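Local coordinates for tailspike protein (Siphovirus 9NA, PDB 3RIQ) that probably recognises the lipopolysaccharide of Salmonella as the phage's receptor and cleaves its O-antigen chains as an endorhamnosidase, at residues V361-K366 and H388-Q393; L34-D39 and A61-D66. One frame throughout, in Å; residues are numbered along the deposited sequence.

Contact 1 of 2, residues V361-K366 and H388-Q393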
loop_
_atom_site.group_PDB
_atom_site.type_symbol
_atom_site.label_atom_id
_atom_site.label_comp_id
_atom_site.label_asym_id
_atom_site.label_seq_id
_atom_site.Cartn_x
_atom_site.Cartn_y
_atom_site.Cartn_z
ATOM N N VAL A 361 -1.084 6.629 -12.238
ATOM C CA VAL A 361 -1.016 8.019 -12.681
ATOM C C VAL A 361 -2.348 8.393 -13.288
ATOM O O VAL A 361 -2.785 7.747 -14.250
ATOM C CB VAL A 361 0.138 8.243 -13.708
ATOM C CG1 VAL A 361 0.014 9.627 -14.404
ATOM C CG2 VAL A 361 1.519 8.078 -13.029
ATOM N N VAL A 362 -2.968 9.467 -12.775
ATOM C CA VAL A 362 -4.265 9.942 -13.246
ATOM C C VAL A 362 -4.141 11.399 -13.601
ATOM O O VAL A 362 -3.615 12.224 -12.817
ATOM C CB VAL A 362 -5.342 9.785 -12.149
ATOM C CG1 VAL A 362 -6.680 10.396 -12.605
ATOM C CG2 VAL A 362 -5.533 8.286 -11.728
ATOM N N CYS A 363 -4.596 11.708 -14.811
ATOM C CA CYS A 363 -4.638 13.096 -15.290
ATOM C C CYS A 363 -3.306 13.853 -15.178
ATOM O O CYS A 363 -3.298 14.994 -14.664
ATOM C CB CYS A 363 -5.745 13.882 -14.567
ATOM S SG CYS A 363 -6.156 15.498 -15.334
ATOM N N ALA A 364 -2.197 13.236 -15.598
ATOM C CA ALA A 364 -0.945 13.988 -15.721
ATOM C C ALA A 364 -0.967 14.817 -17.011
ATOM O O ALA A 364 -1.964 14.799 -17.773
ATOM C CB ALA A 364 0.269 13.056 -15.661
ATOM N N ASN A 365 0.107 15.566 -17.270
ATOM C CA ASN A 365 0.107 16.473 -18.426
ATOM C C ASN A 365 -1.151 17.352 -18.391
ATOM O O ASN A 365 -1.796 17.612 -19.442
ATOM C CB ASN A 365 0.236 15.664 -19.750
ATOM C CG ASN A 365 0.268 16.545 -21.011
ATOM O OD1 ASN A 365 0.893 17.624 -21.058
ATOM N ND2 ASN A 365 -0.399 16.069 -22.051
ATOM N N LYS A 366 -1.483 17.837 -17.190
ATOM C CA LYS A 366 -2.736 18.547 -17.007
ATOM C C LYS A 366 -2.740 19.828 -17.834
ATOM O O LYS A 366 -3.811 20.295 -18.254
ATOM C CB LYS A 366 -2.997 18.817 -15.510
ATOM C CG LYS A 366 -4.367 19.459 -15.160
ATOM C CD LYS A 366 -4.421 19.765 -13.647
ATOM C CE LYS A 366 -5.733 20.414 -13.240
ATOM N NZ LYS A 366 -5.789 20.824 -11.818
ATOM N N HIS A 388 -4.541 6.699 -16.243
ATOM C CA HIS A 388 -5.823 7.215 -16.725
ATOM C C HIS A 388 -5.607 8.627 -17.198
ATOM O O HIS A 388 -5.700 9.557 -16.419
ATOM C CB HIS A 388 -6.902 7.168 -15.633
ATOM C CG HIS A 388 -8.276 7.452 -16.145
ATOM N ND1 HIS A 388 -9.408 7.176 -15.421
ATOM C CD2 HIS A 388 -8.697 7.928 -17.345
ATOM C CE1 HIS A 388 -10.476 7.510 -16.132
ATOM N NE2 HIS A 388 -10.071 7.957 -17.309
ATOM N N ALA A 389 -5.280 8.769 -18.475
ATOM C CA ALA A 389 -5.027 10.073 -19.066
ATOM C C ALA A 389 -6.369 10.720 -19.386
ATOM O O ALA A 389 -7.296 10.032 -19.842
ATOM C CB ALA A 389 -4.214 9.896 -20.333
ATOM N N TYR A 390 -6.484 12.023 -19.170
ATOM C CA TYR A 390 -7.713 12.765 -19.521
ATOM C C TYR A 390 -7.492 13.558 -20.806
ATOM O O TYR A 390 -8.256 14.505 -21.131
ATOM C CB TYR A 390 -8.093 13.709 -18.363
ATOM C CG TYR A 390 -8.600 13.067 -17.062
ATOM C CD1 TYR A 390 -8.505 11.685 -16.823
ATOM C CD2 TYR A 390 -9.097 13.867 -16.020
ATOM C CE1 TYR A 390 -8.967 11.119 -15.636
ATOM C CE2 TYR A 390 -9.530 13.299 -14.804
ATOM C CZ TYR A 390 -9.449 11.918 -14.619
ATOM O OH TYR A 390 -9.875 11.338 -13.408
ATOM N N THR A 391 -6.435 13.176 -21.517
ATOM C CA THR A 391 -6.105 13.713 -22.833
ATOM C C THR A 391 -5.549 12.598 -23.723
ATOM O O THR A 391 -4.987 11.594 -23.212
ATOM C CB THR A 391 -5.040 14.833 -22.722
ATOM O OG1 THR A 391 -4.726 15.346 -24.042
ATOM C CG2 THR A 391 -3.756 14.297 -22.068
ATOM N N THR A 392 -5.687 12.797 -25.041
ATOM C CA THR A 392 -5.093 11.906 -26.056
ATOM C C THR A 392 -3.650 12.273 -26.414
ATOM O O THR A 392 -3.017 11.531 -27.169
ATOM C CB THR A 392 -5.943 11.829 -27.373
ATOM O OG1 THR A 392 -6.054 13.137 -27.935
ATOM C CG2 THR A 392 -7.346 11.295 -27.049
ATOM N N GLN A 393 -3.132 13.389 -25.900
ATOM C CA GLN A 393 -1.742 13.763 -26.172
ATOM C C GLN A 393 -0.755 12.710 -25.686
ATOM O O GLN A 393 -0.906 12.132 -24.579
ATOM C CB GLN A 393 -1.362 15.075 -25.491
ATOM C CG GLN A 393 -2.035 16.289 -26.069
ATOM C CD GLN A 393 -1.459 17.604 -25.533
ATOM O OE1 GLN A 393 -0.828 17.645 -24.471
ATOM N NE2 GLN A 393 -1.695 18.691 -26.270
HETATM O O HOH W 1 -4.529 13.871 -18.490
HETATM O O HOH W 2 -0.366 12.892 -21.990
#
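Gln393 OE1 is held by two donors: Asn365 ND2, at 2.9 Å and with an N-H...O angle of 168°, and the backbone N of Asn370. The Asn365 donor lies in the plane of the carbonyl, on a lone pair, and the two amides are nearly coplanar, 22° apart. Asparagine suits this place because its amide offers acceptor and donor together: OD1 accepts from Thr369 N of its own loop, while ND2 reaches the 388-393 segment. Water 2 accepts from ND2 and donates to Gln393 O; water 1 donates to Ala364 O and accepts from Tyr390 N.

At the other end the two strands meet in a single parallel bridge, Val362 with His388, as between successive rungs of the right-handed beta-helix: His388 N donates to Val361 O, and Cys363 N to His388 O, each at 2.9 Å. The Tyr390 ring then lies against Cys363, whose CB makes a CH-pi contact over one face, 3.8 Å from the centroid, with SG oblique to the ring. Val362 CG1 touches Tyr390 OH at 3.4 Å. Arg383 of the second subunit bonds His388 ND1 and, weakly, Tyr390 OH. Backbone pairing thus ends in an aromatic contact beside the subunit interface, and beyond the bridge amide and water bonds hold the two loops together.

Contact 2 of 2, residues L34-D39 and A61-D66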
loop_
_atom_site.group_PDB
_atom_site.type_symbol
_atom_site.label_atom_id
_atom_site.label_comp_id
_atom_site.label_asym_id
_atom_site.label_seq_id
_atom_site.Cartn_x
_atom_site.Cartn_y
_atom_site.Cartn_z
ATOM N N LEU A 34 16.165 23.170 30.504
ATOM C CA LEU A 34 16.154 24.584 30.151
ATOM C C LEU A 34 14.745 24.873 29.668
ATOM O O LEU A 34 14.320 24.312 28.652
ATOM C CB LEU A 34 17.229 24.888 29.081
ATOM C CG LEU A 34 17.090 26.229 28.337
ATOM C CD1 LEU A 34 17.023 27.428 29.273
ATOM C CD2 LEU A 34 18.245 26.329 27.338
ATOM N N LEU A 35 14.009 25.687 30.416
ATOM C CA LEU A 35 12.618 26.010 30.076
ATOM C C LEU A 35 12.540 27.343 29.337
ATOM O O LEU A 35 13.014 28.356 29.850
ATOM C CB LEU A 35 11.761 26.043 31.358
ATOM C CG LEU A 35 10.311 26.513 31.176
ATOM C CD1 LEU A 35 9.527 25.410 30.440
ATOM C CD2 LEU A 35 9.681 26.828 32.539
ATOM N N ILE A 36 11.954 27.340 28.142
ATOM C CA ILE A 36 11.729 28.610 27.401
ATOM C C ILE A 36 10.317 29.061 27.778
ATOM O O ILE A 36 9.338 28.653 27.153
ATOM C CB ILE A 36 11.907 28.436 25.876
ATOM C CG1 ILE A 36 13.238 27.707 25.545
ATOM C CG2 ILE A 36 11.789 29.775 25.166
ATOM C CD1 ILE A 36 14.493 28.436 25.944
ATOM N N ASP A 37 10.223 29.885 28.836
ATOM C CA ASP A 37 8.917 30.260 29.400
ATOM C C ASP A 37 8.393 31.619 28.930
ATOM O O ASP A 37 7.285 31.977 29.286
ATOM C CB ASP A 37 8.948 30.185 30.945
ATOM C CG ASP A 37 9.989 31.110 31.572
ATOM O OD1 ASP A 37 11.008 31.456 30.917
ATOM O OD2 ASP A 37 9.788 31.464 32.766
ATOM N N ILE A 38 9.183 32.363 28.158
ATOM C CA ILE A 38 8.752 33.653 27.614
ATOM C C ILE A 38 9.325 33.777 26.211
ATOM O O ILE A 38 10.350 33.166 25.881
ATOM C CB ILE A 38 9.152 34.865 28.503
ATOM C CG1 ILE A 38 10.667 34.921 28.739
ATOM C CG2 ILE A 38 8.342 34.883 29.827
ATOM C CD1 ILE A 38 11.125 36.251 29.298
ATOM N N ASP A 39 8.622 34.520 25.356
ATOM C CA ASP A 39 9.090 34.695 23.973
ATOM C C ASP A 39 10.485 35.352 23.998
ATOM O O ASP A 39 10.778 36.197 24.860
ATOM C CB ASP A 39 8.149 35.600 23.188
ATOM C CG ASP A 39 6.867 34.928 22.774
ATOM O OD1 ASP A 39 6.721 33.685 22.854
ATOM O OD2 ASP A 39 5.968 35.680 22.371
ATOM N N ALA A 61 7.220 28.830 24.531
ATOM C CA ALA A 61 7.139 30.175 23.955
ATOM C C ALA A 61 7.978 30.166 22.683
ATOM O O ALA A 61 8.513 29.107 22.332
ATOM C CB ALA A 61 7.646 31.210 24.970
ATOM N N LYS A 62 8.076 31.289 21.970
ATOM C CA LYS A 62 8.662 31.309 20.634
ATOM C C LYS A 62 10.022 31.962 20.595
ATOM O O LYS A 62 10.312 32.843 21.413
ATOM C CB LYS A 62 7.748 32.110 19.690
ATOM C CG LYS A 62 6.332 31.560 19.633
ATOM C CD LYS A 62 5.516 32.333 18.630
ATOM C CE LYS A 62 4.115 31.756 18.533
ATOM N NZ LYS A 62 3.345 31.962 19.800
ATOM N N PHE A 63 10.840 31.544 19.625
ATOM C CA PHE A 63 12.035 32.299 19.225
ATOM C C PHE A 63 11.676 33.214 18.045
ATOM O O PHE A 63 11.318 32.714 16.959
ATOM C CB PHE A 63 13.154 31.354 18.819
ATOM C CG PHE A 63 13.549 30.381 19.903
ATOM C CD1 PHE A 63 14.046 30.844 21.150
ATOM C CD2 PHE A 63 13.399 29.013 19.707
ATOM C CE1 PHE A 63 14.436 29.929 22.170
ATOM C CE2 PHE A 63 13.755 28.089 20.728
ATOM C CZ PHE A 63 14.285 28.553 21.957
ATOM N N ILE A 64 11.790 34.529 18.248
ATOM C CA ILE A 64 11.316 35.514 17.287
ATOM C C ILE A 64 12.466 36.329 16.733
ATOM O O ILE A 64 13.240 36.893 17.504
ATOM C CB ILE A 64 10.299 36.479 17.955
ATOM C CG1 ILE A 64 9.118 35.712 18.549
ATOM C CG2 ILE A 64 9.828 37.589 16.958
ATOM C CD1 ILE A 64 8.254 36.552 19.524
ATOM N N GLY A 65 12.624 36.389 15.411
ATOM C CA GLY A 65 13.716 37.179 14.839
ATOM C C GLY A 65 13.649 37.165 13.337
ATOM O O GLY A 65 12.939 36.355 12.761
ATOM N N ASP A 66 14.423 38.060 12.716
ATOM C CA ASP A 66 14.707 37.993 11.286
ATOM C C ASP A 66 16.149 37.543 11.128
ATOM O O ASP A 66 17.064 38.205 11.639
ATOM C CB ASP A 66 14.583 39.381 10.659
ATOM C CG ASP A 66 13.185 39.922 10.696
ATOM O OD1 ASP A 66 12.211 39.146 10.618
ATOM O OD2 ASP A 66 13.074 41.154 10.797
HETATM O O HOH W 3 4.185 32.624 23.057
HETATM O O HOH W 4 4.077 34.869 20.529
#
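Strand 33-36 ends at Ile36, and the chain then turns to run beside 61-66, with the CA atoms of Asp39 and Lys62 4.8 Å apart, where one coil of the right-handed beta-helix passes over the next. A carboxylate bridges the two backbones here. Lys62 N donates to Asp39 OD1 at 2.9 Å with an N-H...O angle of 166°, reaching the oxygen on its anti side and from 32° out of the carboxylate plane. Asp39 CG lies anti to its own carbonyl carbon and beside the backbone N (chi1 -76°), which sets CG on the side of the 61-66 segment. Aspartate suits this place because its short chain delivers an acceptor to a backbone N-H and still has room for solvent: OD1 takes the N-H and water 3, and OD2 takes water 4. Water 4 also accepts from Lys62 NZ, and water 3 does so weakly. The amine and the acid are therefore joined through water, with NZ of Lys62 and OD1 of Asp39 4.9 Å apart, and their opposite charges probably attract across that gap.

Ala61 fits close against the turn: Ala61 CB lies 3.3 Å from Ile38 C, and a methyl is small enough for that approach. On the interior side Ile36 and Phe63 cross at about a right angle, and this branched aliphatic chain and flat ring pack together against Leu23 of helix 23-29. Ile36 CG1 comes to 3.8 Å from Phe63 CZ, oblique to the ring. Toward the other end of the contact, the Ile64 methyl CD1 rests against the Asp39 side chain, 3.8 Å from both CB and OD2.

Both contacts belong to the parallel beta-helix of one chain, with centres 48 Å apart and nearest atoms about 34 Å apart, so they do not touch. Contact 2 comes first in sequence, where the turn between strands 33-36 and 40-41 meets the chain leading into strand 63-65; contact 1 follows among the later coils, joining the end of strand 355-362 to the loop after strand 381-388. In each, 21 residues separate the segments, about one coil, none of them helical. Coils are thus stacked in the same way along the trimeric spike. Contact 1 borders the second subunit through several residues; near contact 2 only Leu35, which does not touch 61-66, packs on Asp32 of the second subunit.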